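Local coordinates for protein putative transcription regulator (Lactobacillus plantarum, PDB 3K69) that probably binds DNA as a dimeric transcriptional regulator of the iron-dependent regulator family, through a winged helix-turn-helix domain, at residues Tyr57-Val62 with Gly67-Leu72; Ala14-Leu19 with Ala35-Leu40; Arg95-Pro100 with Asn115-Leu120; Leu85-Thr90 with Gln130-Tyr135. All coordinates share one frame; numbering follows the deposited sequence. Where two conformers were deposited one is given.

Contact 1: residues Tyr57-Val62 with Gly67-Leu72; sequences YLTGTV and GYQLDL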
loop_
_atom_site.group_PDB
_atom_site.type_symbol
_atom_site.label_atom_id
_atom_site.label_comp_id
_atom_site.label_asym_id
_atom_site.label_seq_id
_atom_site.Cartn_x
_atom_site.Cartn_y
_atom_site.Cartn_z
ATOM N N TYR A 57 -20.928 -3.107 13.711
ATOM C CA TYR A 57 -21.417 -3.101 12.318
ATOM C C TYR A 57 -22.618 -4.000 12.113
ATOM O O TYR A 57 -23.492 -3.685 11.312
ATOM C CB TYR A 57 -20.331 -3.503 11.295
ATOM C CG TYR A 57 -19.263 -2.453 11.107
ATOM C CD1 TYR A 57 -18.160 -2.385 11.948
ATOM C CD2 TYR A 57 -19.338 -1.551 10.063
ATOM C CE1 TYR A 57 -17.165 -1.389 11.758
ATOM C CE2 TYR A 57 -18.378 -0.551 9.881
ATOM C CZ TYR A 57 -17.302 -0.463 10.750
ATOM O OH TYR A 57 -16.341 0.490 10.515
ATOM N N LEU A 58 -22.642 -5.112 12.848
ATOM C CA LEU A 58 -23.519 -6.235 12.609
ATOM C C LEU A 58 -23.994 -6.725 13.961
ATOM O O LEU A 58 -23.247 -6.646 14.931
ATOM C CB LEU A 58 -22.741 -7.386 11.952
ATOM C CG LEU A 58 -22.003 -7.186 10.667
ATOM C CD1 LEU A 58 -21.322 -8.481 10.226
ATOM C CD2 LEU A 58 -22.997 -6.659 9.632
ATOM N N THR A 59 -25.233 -7.195 14.031
ATOM C CA THR A 59 -25.668 -8.022 15.153
ATOM C C THR A 59 -25.300 -9.494 14.888
ATOM O O THR A 59 -25.076 -9.885 13.759
ATOM C CB THR A 59 -27.184 -7.930 15.418
ATOM O OG1 THR A 59 -27.877 -8.542 14.333
ATOM C CG2 THR A 59 -27.621 -6.470 15.608
ATOM N N GLY A 60 -25.220 -10.301 15.943
ATOM C CA GLY A 60 -24.755 -11.676 15.807
ATOM C C GLY A 60 -25.289 -12.685 16.823
ATOM O O GLY A 60 -24.549 -13.105 17.695
ATOM N N THR A 61 -26.547 -13.097 16.660
ATOM C CA THR A 61 -27.163 -14.091 17.527
ATOM C C THR A 61 -26.555 -15.472 17.271
ATOM O O THR A 61 -26.320 -15.875 16.127
ATOM C CB THR A 61 -28.701 -14.174 17.354
ATOM O OG1 THR A 61 -29.036 -15.041 16.262
ATOM C CG2 THR A 61 -29.304 -12.795 17.128
ATOM N N VAL A 62 -26.297 -16.182 18.350
ATOM C CA VAL A 62 -25.694 -17.518 18.305
ATOM C C VAL A 62 -26.760 -18.612 18.420
ATOM O O VAL A 62 -27.725 -18.495 19.191
ATOM C CB VAL A 62 -24.645 -17.665 19.424
ATOM C CG1 VAL A 62 -24.005 -19.054 19.410
ATOM C CG2 VAL A 62 -23.596 -16.538 19.312
ATOM N N GLY A 67 -27.173 -16.189 13.551
ATOM C CA GLY A 67 -26.369 -15.647 12.485
ATOM C C GLY A 67 -26.298 -14.148 12.562
ATOM O O GLY A 67 -26.905 -13.539 13.441
ATOM N N TYR A 68 -25.610 -13.589 11.580
ATOM C CA TYR A 68 -25.383 -12.163 11.464
ATOM C C TYR A 68 -26.505 -11.448 10.762
ATOM O O TYR A 68 -27.161 -11.957 9.860
ATOM C CB TYR A 68 -24.066 -11.903 10.745
ATOM C CG TYR A 68 -22.862 -12.437 11.494
ATOM C CD1 TYR A 68 -22.364 -11.758 12.599
ATOM C CD2 TYR A 68 -22.232 -13.626 11.113
ATOM C CE1 TYR A 68 -21.269 -12.230 13.303
ATOM C CE2 TYR A 68 -21.115 -14.120 11.835
ATOM C CZ TYR A 68 -20.649 -13.409 12.935
ATOM O OH TYR A 68 -19.576 -13.874 13.686
ATOM N N GLN A 69 -26.709 -10.219 11.184
ATOM C CA GLN A 69 -27.761 -9.418 10.629
ATOM C C GLN A 69 -27.294 -7.940 10.630
ATOM O O GLN A 69 -26.506 -7.487 11.482
ATOM C CB GLN A 69 -29.071 -9.661 11.391
ATOM C CG GLN A 69 -30.297 -9.003 10.754
ATOM C CD GLN A 69 -31.614 -9.479 11.390
ATOM O OE1 GLN A 69 -31.681 -9.714 12.591
ATOM N NE2 GLN A 69 -32.642 -9.646 10.569
ATOM N N LEU A 70 -27.681 -7.239 9.590
ATOM C CA LEU A 70 -27.381 -5.833 9.453
ATOM C C LEU A 70 -28.670 -5.088 9.703
ATOM O O LEU A 70 -29.665 -5.345 9.041
ATOM C CB LEU A 70 -26.880 -5.533 8.038
ATOM C CG LEU A 70 -26.412 -4.130 7.771
ATOM C CD1 LEU A 70 -25.167 -3.771 8.589
ATOM C CD2 LEU A 70 -26.191 -3.839 6.211
ATOM N N ASP A 71 -28.626 -4.128 10.619
ATOM C CA ASP A 71 -29.747 -3.248 10.854
ATOM C C ASP A 71 -29.330 -1.786 10.914
ATOM O O ASP A 71 -30.102 -0.959 11.376
ATOM C CB ASP A 71 -30.556 -3.654 12.114
ATOM C CG ASP A 71 -29.738 -3.612 13.412
ATOM O OD1 ASP A 71 -28.658 -2.987 13.448
ATOM O OD2 ASP A 71 -30.170 -4.214 14.422
ATOM N N LEU A 72 -28.142 -1.459 10.422
ATOM C CA LEU A 72 -27.687 -0.073 10.340
ATOM C C LEU A 72 -27.547 0.332 8.856
ATOM O O LEU A 72 -27.630 -0.523 7.955
ATOM C CB LEU A 72 -26.385 0.116 11.124
ATOM C CG LEU A 72 -26.471 -0.196 12.638
ATOM C CD1 LEU A 72 -25.060 -0.346 13.192
ATOM C CD2 LEU A 72 -27.221 0.895 13.414
HETATM O O HOH W 1 -26.195 -3.781 12.129
HETATM O O HOH W 2 -28.157 -11.453 14.602
HETATM O O HOH W 3 -30.574 -7.423 14.113
#

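Contact 2: residues Ala14-Leu19 with Ala35-Leu40; sequences AVHSIL and AQSLHL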
loop_
_atom_site.group_PDB
_atom_site.type_symbol
_atom_site.label_atom_id
_atom_site.label_comp_id
_atom_site.label_asym_id
_atom_site.label_seq_id
_atom_site.Cartn_x
_atom_site.Cartn_y
_atom_site.Cartn_z
ATOM N N ALA A 14 -15.015 -7.842 4.391
ATOM C CA ALA A 14 -15.931 -6.986 5.137
ATOM C C ALA A 14 -16.906 -6.240 4.228
ATOM O O ALA A 14 -18.081 -6.253 4.481
ATOM C CB ALA A 14 -15.201 -6.036 6.006
ATOM N N VAL A 15 -16.408 -5.618 3.176
ATOM C CA VAL A 15 -17.247 -4.975 2.211
ATOM C C VAL A 15 -18.287 -5.912 1.634
ATOM O O VAL A 15 -19.484 -5.610 1.650
ATOM C CB VAL A 15 -16.409 -4.337 1.060
ATOM C CG1 VAL A 15 -17.296 -3.844 -0.025
ATOM C CG2 VAL A 15 -15.497 -3.172 1.574
ATOM N N HIS A 16 -17.827 -7.041 1.124
ATOM C CA HIS A 16 -18.704 -8.029 0.507
ATOM C C HIS A 16 -19.760 -8.564 1.526
ATOM O O HIS A 16 -20.960 -8.691 1.203
ATOM C CB HIS A 16 -17.847 -9.145 -0.084
ATOM C CG HIS A 16 -18.553 -10.001 -1.066
ATOM N ND1 HIS A 16 -17.898 -10.640 -2.100
ATOM C CD2 HIS A 16 -19.865 -10.333 -1.180
ATOM C CE1 HIS A 16 -18.779 -11.336 -2.800
ATOM N NE2 HIS A 16 -19.981 -11.156 -2.269
ATOM N N SER A 17 -19.331 -8.815 2.771
ATOM C CA SER A 17 -20.242 -9.317 3.790
ATOM C C SER A 17 -21.322 -8.288 4.153
ATOM O O SER A 17 -22.519 -8.623 4.241
ATOM C CB SER A 17 -19.461 -9.773 5.042
ATOM O OG SER A 17 -18.632 -10.893 4.753
ATOM N N ILE A 18 -20.912 -7.037 4.364
ATOM C CA ILE A 18 -21.879 -5.954 4.592
ATOM C C ILE A 18 -22.868 -5.821 3.431
ATOM O O ILE A 18 -24.064 -5.674 3.653
ATOM C CB ILE A 18 -21.195 -4.605 4.887
ATOM C CG1 ILE A 18 -20.357 -4.743 6.175
ATOM C CG2 ILE A 18 -22.265 -3.504 5.036
ATOM C CD1 ILE A 18 -19.310 -3.630 6.406
ATOM N N LEU A 19 -22.382 -5.860 2.200
ATOM C CA LEU A 19 -23.295 -5.771 1.061
ATOM C C LEU A 19 -24.272 -6.958 1.027
ATOM O O LEU A 19 -25.457 -6.793 0.752
ATOM C CB LEU A 19 -22.542 -5.646 -0.253
ATOM C CG LEU A 19 -21.741 -4.364 -0.474
ATOM C CD1 LEU A 19 -20.740 -4.647 -1.580
ATOM C CD2 LEU A 19 -22.629 -3.208 -0.784
ATOM N N ALA A 35 -19.940 -17.358 3.493
ATOM C CA ALA A 35 -18.767 -17.942 2.843
ATOM C C ALA A 35 -19.089 -18.440 1.420
ATOM O O ALA A 35 -18.342 -18.150 0.481
ATOM C CB ALA A 35 -18.166 -19.025 3.680
ATOM N N GLN A 36 -20.211 -19.136 1.238
ATOM C CA GLN A 36 -20.694 -19.441 -0.129
ATOM C C GLN A 36 -20.626 -18.212 -1.064
ATOM O O GLN A 36 -20.039 -18.290 -2.138
ATOM C CB GLN A 36 -22.128 -19.964 -0.113
ATOM C CG GLN A 36 -22.328 -21.357 0.490
ATOM C CD GLN A 36 -23.820 -21.732 0.655
ATOM O OE1 GLN A 36 -24.675 -20.895 1.026
ATOM N NE2 GLN A 36 -24.134 -22.987 0.365
ATOM N N SER A 37 -21.212 -17.083 -0.656
ATOM C CA SER A 37 -21.192 -15.855 -1.473
ATOM C C SER A 37 -19.775 -15.276 -1.688
ATOM O O SER A 37 -19.446 -14.832 -2.779
ATOM C CB SER A 37 -22.116 -14.777 -0.864
ATOM O OG SER A 37 -21.970 -13.503 -1.498
ATOM N N LEU A 38 -18.934 -15.298 -0.658
ATOM C CA LEU A 38 -17.601 -14.727 -0.785
ATOM C C LEU A 38 -16.612 -15.648 -1.516
ATOM O O LEU A 38 -15.500 -15.218 -1.854
ATOM C CB LEU A 38 -17.058 -14.310 0.583
ATOM C CG LEU A 38 -17.514 -12.904 0.995
ATOM C CD1 LEU A 38 -19.055 -12.753 0.992
ATOM C CD2 LEU A 38 -16.938 -12.617 2.356
ATOM N N HIS A 39 -17.036 -16.887 -1.762
ATOM C CA HIS A 39 -16.187 -17.946 -2.302
ATOM C C HIS A 39 -14.951 -18.188 -1.462
ATOM O O HIS A 39 -13.834 -18.201 -1.967
ATOM C CB HIS A 39 -15.868 -17.704 -3.777
ATOM C CG HIS A 39 -17.002 -18.064 -4.684
ATOM N ND1 HIS A 39 -17.593 -17.158 -5.539
ATOM C CD2 HIS A 39 -17.687 -19.224 -4.828
ATOM C CE1 HIS A 39 -18.580 -17.749 -6.188
ATOM N NE2 HIS A 39 -18.659 -19.004 -5.775
ATOM N N LEU A 40 -15.196 -18.385 -0.166
ATOM C CA LEU A 40 -14.179 -18.656 0.832
ATOM C C LEU A 40 -14.668 -19.742 1.790
ATOM O O LEU A 40 -15.866 -20.005 1.913
ATOM C CB LEU A 40 -13.840 -17.378 1.608
ATOM C CG LEU A 40 -13.062 -16.293 0.848
ATOM C CD1 LEU A 40 -12.875 -15.021 1.656
ATOM C CD2 LEU A 40 -11.683 -16.799 0.396
#

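Contact 3: residues Arg95-Pro100 with Asn115-Leu120; sequences RFITGP and NISETL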
loop_
_atom_site.group_PDB
_atom_site.type_symbol
_atom_site.label_atom_id
_atom_site.label_comp_id
_atom_site.label_asym_id
_atom_site.label_seq_id
_atom_site.Cartn_x
_atom_site.Cartn_y
_atom_site.Cartn_z
ATOM N N ARG A 95 10.667 -4.162 7.856
ATOM C CA ARG A 95 10.790 -5.167 6.799
ATOM C C ARG A 95 11.036 -4.520 5.425
ATOM O O ARG A 95 11.499 -5.186 4.515
ATOM C CB ARG A 95 9.518 -6.037 6.702
ATOM C CG ARG A 95 8.252 -5.268 6.472
ATOM N N PHE A 96 10.670 -3.250 5.268
ATOM C CA PHE A 96 10.845 -2.540 4.001
ATOM C C PHE A 96 12.021 -1.555 3.975
ATOM O O PHE A 96 12.164 -0.797 3.034
ATOM C CB PHE A 96 9.580 -1.758 3.741
ATOM C CG PHE A 96 8.356 -2.606 3.658
ATOM C CD1 PHE A 96 8.299 -3.668 2.777
ATOM C CD2 PHE A 96 7.252 -2.326 4.444
ATOM C CE1 PHE A 96 7.161 -4.439 2.677
ATOM C CE2 PHE A 96 6.108 -3.092 4.342
ATOM C CZ PHE A 96 6.067 -4.151 3.451
ATOM N N ILE A 97 12.817 -1.551 5.029
ATOM C CA ILE A 97 13.909 -0.618 5.189
ATOM C C ILE A 97 15.263 -1.365 5.309
ATOM O O ILE A 97 15.398 -2.389 6.015
ATOM C CB ILE A 97 13.633 0.318 6.403
ATOM C CG1 ILE A 97 12.341 1.129 6.170
ATOM C CG2 ILE A 97 14.892 1.142 6.779
ATOM C CD1 ILE A 97 11.869 1.871 7.409
ATOM N N THR A 98 16.256 -0.824 4.608
ATOM C CA THR A 98 17.656 -1.330 4.558
ATOM C C THR A 98 18.566 -0.729 5.663
ATOM O O THR A 98 18.115 0.083 6.477
ATOM C CB THR A 98 18.301 -0.981 3.161
ATOM O OG1 THR A 98 18.253 0.445 2.964
ATOM C CG2 THR A 98 17.577 -1.731 1.984
ATOM N N GLY A 99 19.847 -1.103 5.678
ATOM C CA GLY A 99 20.795 -0.610 6.693
ATOM C C GLY A 99 20.724 -1.442 7.977
ATOM O O GLY A 99 20.223 -2.581 7.937
ATOM N N PRO A 100 21.215 -0.883 9.123
ATOM C CA PRO A 100 21.113 -1.504 10.455
ATOM C C PRO A 100 19.748 -1.367 11.176
ATOM O O PRO A 100 18.855 -0.632 10.735
ATOM C CB PRO A 100 22.183 -0.748 11.256
ATOM C CG PRO A 100 22.101 0.606 10.729
ATOM C CD PRO A 100 21.939 0.401 9.220
ATOM N N ASN A 115 20.600 7.038 9.735
ATOM C CA ASN A 115 19.472 7.958 9.520
ATOM C C ASN A 115 18.369 7.461 8.603
ATOM O O ASN A 115 17.283 8.019 8.586
ATOM C CB ASN A 115 20.020 9.261 8.952
ATOM C CG ASN A 115 20.789 10.064 9.997
ATOM O OD1 ASN A 115 20.245 10.411 11.046
ATOM N ND2 ASN A 115 22.066 10.334 9.726
ATOM N N ILE A 116 18.679 6.447 7.809
ATOM C CA ILE A 116 17.779 5.953 6.783
ATOM C C ILE A 116 16.485 5.407 7.359
ATOM O O ILE A 116 15.397 5.652 6.823
ATOM C CB ILE A 116 18.523 4.932 5.844
ATOM C CG1 ILE A 116 17.669 4.542 4.644
ATOM C CG2 ILE A 116 18.909 3.662 6.563
ATOM C CD1 ILE A 116 17.543 5.589 3.622
ATOM N N SER A 117 16.567 4.675 8.462
ATOM C CA SER A 117 15.358 4.070 9.002
ATOM C C SER A 117 14.381 5.149 9.438
ATOM O O SER A 117 13.190 5.074 9.139
ATOM C CB SER A 117 15.658 3.097 10.141
ATOM O OG SER A 117 14.439 2.601 10.636
ATOM N N GLU A 118 14.875 6.196 10.095
ATOM C CA GLU A 118 13.945 7.228 10.555
ATOM C C GLU A 118 13.346 8.043 9.398
ATOM O O GLU A 118 12.182 8.368 9.429
ATOM C CB GLU A 118 14.573 8.156 11.590
ATOM C CG GLU A 118 13.598 9.211 12.091
ATOM C CD GLU A 118 14.242 10.214 13.041
ATOM O OE1 GLU A 118 15.435 10.027 13.370
ATOM O OE2 GLU A 118 13.526 11.159 13.454
ATOM N N THR A 119 14.161 8.386 8.402
ATOM C CA THR A 119 13.698 9.061 7.182
ATOM C C THR A 119 12.659 8.290 6.359
ATOM O O THR A 119 11.608 8.830 5.974
ATOM C CB THR A 119 14.912 9.363 6.291
ATOM O OG1 THR A 119 15.663 10.393 6.938
ATOM C CG2 THR A 119 14.484 9.825 4.815
ATOM N N LEU A 120 12.923 7.015 6.114
ATOM C CA LEU A 120 11.964 6.183 5.375
ATOM C C LEU A 120 10.719 5.882 6.135
ATOM O O LEU A 120 9.630 5.843 5.551
ATOM C CB LEU A 120 12.612 4.897 4.853
ATOM C CG LEU A 120 13.599 5.117 3.715
ATOM C CD1 LEU A 120 14.265 3.781 3.421
ATOM C CD2 LEU A 120 12.906 5.731 2.447
#

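Contact 4: residues Leu85-Thr90 with Gln130-Tyr135; sequences LTIPPT and QYRAYY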
loop_
_atom_site.group_PDB
_atom_site.type_symbol
_atom_site.label_atom_id
_atom_site.label_comp_id
_atom_site.label_asym_id
_atom_site.label_seq_id
_atom_site.Cartn_x
_atom_site.Cartn_y
_atom_site.Cartn_z
ATOM N N LEU A 85 -10.030 -0.342 10.204
ATOM C CA LEU A 85 -10.335 -1.469 11.082
ATOM C C LEU A 85 -9.851 -2.796 10.515
ATOM O O LEU A 85 -9.228 -3.579 11.213
ATOM C CB LEU A 85 -11.840 -1.523 11.407
ATOM C CG LEU A 85 -12.372 -2.633 12.335
ATOM C CD1 LEU A 85 -11.767 -2.543 13.764
ATOM C CD2 LEU A 85 -13.918 -2.584 12.318
ATOM N N THR A 86 -10.122 -3.055 9.256
ATOM C CA THR A 86 -9.814 -4.343 8.666
ATOM C C THR A 86 -8.350 -4.477 8.263
ATOM O O THR A 86 -7.848 -5.581 8.195
ATOM C CB THR A 86 -10.739 -4.634 7.459
ATOM O OG1 THR A 86 -10.543 -3.657 6.443
ATOM C CG2 THR A 86 -12.222 -4.643 7.896
ATOM N N ILE A 87 -7.684 -3.356 7.967
ATOM C CA ILE A 87 -6.268 -3.358 7.575
ATOM C C ILE A 87 -5.564 -2.333 8.468
ATOM O O ILE A 87 -5.325 -1.232 8.047
ATOM C CB ILE A 87 -6.075 -3.084 6.045
ATOM C CG1 ILE A 87 -6.828 -4.133 5.223
ATOM C CG2 ILE A 87 -4.571 -3.138 5.638
ATOM C CD1 ILE A 87 -6.734 -3.936 3.774
ATOM N N PRO A 88 -5.265 -2.690 9.731
ATOM C CA PRO A 88 -4.803 -1.642 10.676
ATOM C C PRO A 88 -3.469 -0.974 10.262
ATOM O O PRO A 88 -2.662 -1.596 9.597
ATOM C CB PRO A 88 -4.668 -2.392 12.020
ATOM C CG PRO A 88 -5.362 -3.700 11.834
ATOM C CD PRO A 88 -5.360 -4.013 10.364
ATOM N N PRO A 89 -3.275 0.310 10.588
ATOM C CA PRO A 89 -2.014 0.972 10.199
ATOM C C PRO A 89 -0.735 0.255 10.708
ATOM O O PRO A 89 -0.688 -0.174 11.850
ATOM C CB PRO A 89 -2.138 2.379 10.825
ATOM C CG PRO A 89 -3.607 2.607 10.984
ATOM C CD PRO A 89 -4.218 1.237 11.235
ATOM N N THR A 90 0.260 0.119 9.821
ATOM C CA THR A 90 1.637 -0.247 10.180
ATOM C C THR A 90 2.290 0.872 11.017
ATOM O O THR A 90 2.228 2.077 10.675
ATOM C CB THR A 90 2.534 -0.429 8.905
ATOM O OG1 THR A 90 1.803 -1.113 7.883
ATOM C CG2 THR A 90 3.778 -1.219 9.226
ATOM N N GLN A 130 -1.810 9.613 3.510
ATOM C CA GLN A 130 -2.406 10.159 2.282
ATOM C C GLN A 130 -3.248 9.077 1.576
ATOM O O GLN A 130 -4.352 9.339 1.108
ATOM C CB GLN A 130 -1.323 10.750 1.380
ATOM C CG GLN A 130 -1.832 11.160 -0.013
ATOM C CD GLN A 130 -1.060 12.315 -0.644
ATOM O OE1 GLN A 130 -0.652 13.251 0.064
ATOM N NE2 GLN A 130 -0.872 12.269 -1.995
ATOM N N TYR A 131 -2.766 7.847 1.591
ATOM C CA TYR A 131 -3.516 6.706 1.058
ATOM C C TYR A 131 -4.818 6.505 1.794
ATOM O O TYR A 131 -5.897 6.377 1.176
ATOM C CB TYR A 131 -2.657 5.432 1.111
ATOM C CG TYR A 131 -3.325 4.173 0.616
ATOM C CD1 TYR A 131 -3.598 4.010 -0.707
ATOM C CD2 TYR A 131 -3.646 3.128 1.485
ATOM C CE1 TYR A 131 -4.202 2.849 -1.186
ATOM C CE2 TYR A 131 -4.259 1.991 1.032
ATOM C CZ TYR A 131 -4.549 1.855 -0.312
ATOM O OH TYR A 131 -5.169 0.742 -0.827
ATOM N N ARG A 132 -4.732 6.467 3.124
ATOM C CA ARG A 132 -5.887 6.168 3.953
ATOM C C ARG A 132 -6.909 7.298 3.913
ATOM O O ARG A 132 -8.108 7.019 3.905
ATOM C CB ARG A 132 -5.455 5.808 5.369
ATOM C CG ARG A 132 -4.792 4.452 5.463
ATOM C CD ARG A 132 -4.188 4.172 6.836
ATOM N NE ARG A 132 -3.528 2.866 6.781
ATOM C CZ ARG A 132 -4.103 1.708 7.100
ATOM N NH1 ARG A 132 -5.353 1.658 7.553
ATOM N NH2 ARG A 132 -3.402 0.590 6.977
ATOM N N ALA A 133 -6.437 8.544 3.785
ATOM C CA ALA A 133 -7.306 9.741 3.577
ATOM C C ALA A 133 -8.255 9.552 2.395
ATOM O O ALA A 133 -9.387 10.034 2.414
ATOM C CB ALA A 133 -6.445 11.069 3.379
ATOM N N TYR A 134 -7.798 8.859 1.360
ATOM C CA TYR A 134 -8.646 8.624 0.188
ATOM C C TYR A 134 -9.983 7.942 0.579
ATOM O O TYR A 134 -11.070 8.422 0.214
ATOM C CB TYR A 134 -7.921 7.808 -0.898
ATOM C CG TYR A 134 -8.856 7.377 -1.996
ATOM C CD1 TYR A 134 -9.291 8.299 -2.959
ATOM C CD2 TYR A 134 -9.400 6.107 -2.008
ATOM C CE1 TYR A 134 -10.184 7.940 -3.914
ATOM C CE2 TYR A 134 -10.276 5.734 -2.993
ATOM C CZ TYR A 134 -10.669 6.664 -3.941
ATOM O OH TYR A 134 -11.571 6.314 -4.908
ATOM N N TYR A 135 -9.896 6.850 1.330
ATOM C CA TYR A 135 -11.082 6.086 1.710
ATOM C C TYR A 135 -11.987 6.854 2.662
ATOM O O TYR A 135 -13.199 6.723 2.574
ATOM C CB TYR A 135 -10.693 4.755 2.317
ATOM C CG TYR A 135 -9.910 3.828 1.407
ATOM C CD1 TYR A 135 -10.567 2.979 0.532
ATOM C CD2 TYR A 135 -8.537 3.741 1.483
ATOM C CE1 TYR A 135 -9.886 2.117 -0.237
ATOM C CE2 TYR A 135 -7.838 2.876 0.680
ATOM C CZ TYR A 135 -8.521 2.069 -0.183
ATOM O OH TYR A 135 -7.884 1.169 -0.980
HETATM O O HOH W 4 -0.081 1.242 7.409
#

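Contact 1: residues Tyr57-Val62 with Gly67-Leu72
The backbone of T59 and Q69 makes a reciprocal pair of hydrogen bonds, T59 N to Q69 O at 2.9 Å and Q69 N to T59 O at 3.1 Å. Further out, G67 N donates to T61 O at 2.7 Å, while the return bond from T61 N is weak and is supplemented by a water that accepts from T61 N and donates to G67 O. That water also bonds T59 OG1, as does a second one, which donates to Q69 OE1 and D71 OD2. The amide of Q69 is further tied down by hydrogen bonds of NE2 to R25 O and of OE1 to K28 NZ. Chi1 of 68° sets T59 OG1 between its backbone N and carbonyl carbon, 3.4 Å from Q69 CB, the two side chains lying side by side. A valine at T59 would probably leave both waters without their hydroxyl partner and weaken the link to D71. Strands 59-61 and 67-69, their axes at 155°, form the beta hairpin expected as the wing of a winged helix-turn-helix domain. Between the two hydrogen-bonded pairs, G60 faces Y68 in a non-hydrogen-bonded pair, and Y68 CA makes a CH...O contact of 3.2 Å with T59 O, which also lies near the plane of the Y68 ring at its edge. On the buried side L58 divides its branches: CD1 meets Y68 CD1 at 4.2 Å, the side chains nearly perpendicular, and CD2 meets L70 CD1 at 3.8 Å. L21 of helix 9-22 packs against all three residues.

Contact 2: residues Ala14-Leu19 with Ala35-Leu40
S37 and L38, in the last turn of helix 31-38, meet H16 and S17 of helix 9-22. S37 comes first: with chi1 at 171°, its OG stands opposite the backbone N and lies 3.2 Å from H16 NE2, which donates a weak hydrogen bond bent to 123° at the proton. The stronger polar partner of the imidazole is at its other nitrogen, where ND1 is hydrogen-bonded to T98 OG1 of the second subunit; the ring thus has a partner at each nitrogen, the one at NE2 weak. L38 follows and supplies the packing. Its CD1 lies over one face of the H16 ring, 3.5 Å from the centroid and 20° off the normal, a CH-pi contact displaced toward the CD2 side, where CD1 to H16 CD2 is 3.4 Å. The other methyl, CD2, reaches S17 OG at 3.4 Å; that hydroxyl is hydrogen-bonded to V13 O within its own helix. Beyond L38 the chain turns out of the helix at H39, where phi is positive and the amides of H39 (weakly) and L40 bond back into the last turn, a Schellman motif; H39 itself packs on G99 of the second subunit. Such close packing of the first helix on the second is consistent with the three-helix core of a winged helix-turn-helix domain.

Contact 3: residues Arg95-Pro100 with Asn115-Leu120
I97 is turned with chi1 at -61°, which sets CG2 opposite its backbone N and CG1 opposite the carbonyl carbon, and both branches meet helix 111-136. CG2 comes against the helix backbone at S117 CA, 3.7 Å away, and stays 4.0 Å from S117 CB. The other branch runs along L120, the two side chains sliding past each other in opposite directions: CG1 and L120 CB are 4.0 Å apart, and the terminal CD1 lies at 3.9 Å from S117 O. T121 and F124 of the same helix extend the surface under I97. One turn earlier, I116 has chi1 of -172°, which places its CG2 between the backbone N and the carbonyl carbon and brings that methyl to 3.7 Å from T98 O. T98 OG1 is hydrogen-bonded to H16 ND1 and S12 OG of the second subunit. T119 OG1 likewise bonds across the dimer, to D146 OD2 of that subunit. No hydrogen bond joins the two segments, and the contacts are between aliphatic carbons, and between methyls and the backbone (S117 CA, S117 O, T98 O); the hold is therefore probably van der Waals and hydrophobic, while the specific polar bonds noted here point into the dimer interface.

Contact 4: residues Leu85-Thr90 with Gln130-Tyr135
R132 reaches from helix 111-136 to the chain leaving helix 79-86, where its guanidinium grips I87 O. From CB the chain runs extended through CG and CD to NE (chi2 172°, chi3 -177°), with CG opposite the carbonyl carbon. NE forms a salt bridge with D128 OD2, one turn back in the helix, and has P89 CA 4.2 Å away. At CZ the P89 side chain is close, with CG 4.0 Å off, and P89 CA sits 3.5 Å above one face of the guanidinium, toward its rim. Both terminal nitrogens then donate to the same acceptor: NH1 to I87 O and NH2 to I87 O are each 2.9 Å, with the oxygen only 4° out of the guanidinium plane. NH1 has a second partner in D84 OD1, a salt bridge, and NH2 a weak bond to a water that also accepts from T90 N. A methionine in place of R132 would probably leave I87 O without its two donors and strip D84 and D128 of their shared cation. By bonding I87 O, R132 ties the exit of helix 79-86 to the long helix 111-136, which meets its counterpart in the second subunit, while the I87 side chain packs on F11 of helix 9-22.

Overall arrangement
Along the chain contact 2 closes before contact 1 opens, and contact 3 is nested inside the loop closed by contact 4. Contacts 1 and 2, with centres 14 Å apart, touch through helix 9-22, where L70 and Y57 pack on I18; together they are consistent with a winged helix-turn-helix unit. Contact 4 touches both, through Y57 with L85 and A14 with T86, and passes from that unit to helix 111-136, which it shares with contact 3. Contacts 1 and 3 lie on opposite sides of the chain's centre, about 44 Å between centres. Contact 3 nevertheless serves contact 2 of the other subunit, through T98 and H16, which suggests a dimer with exchanged arms.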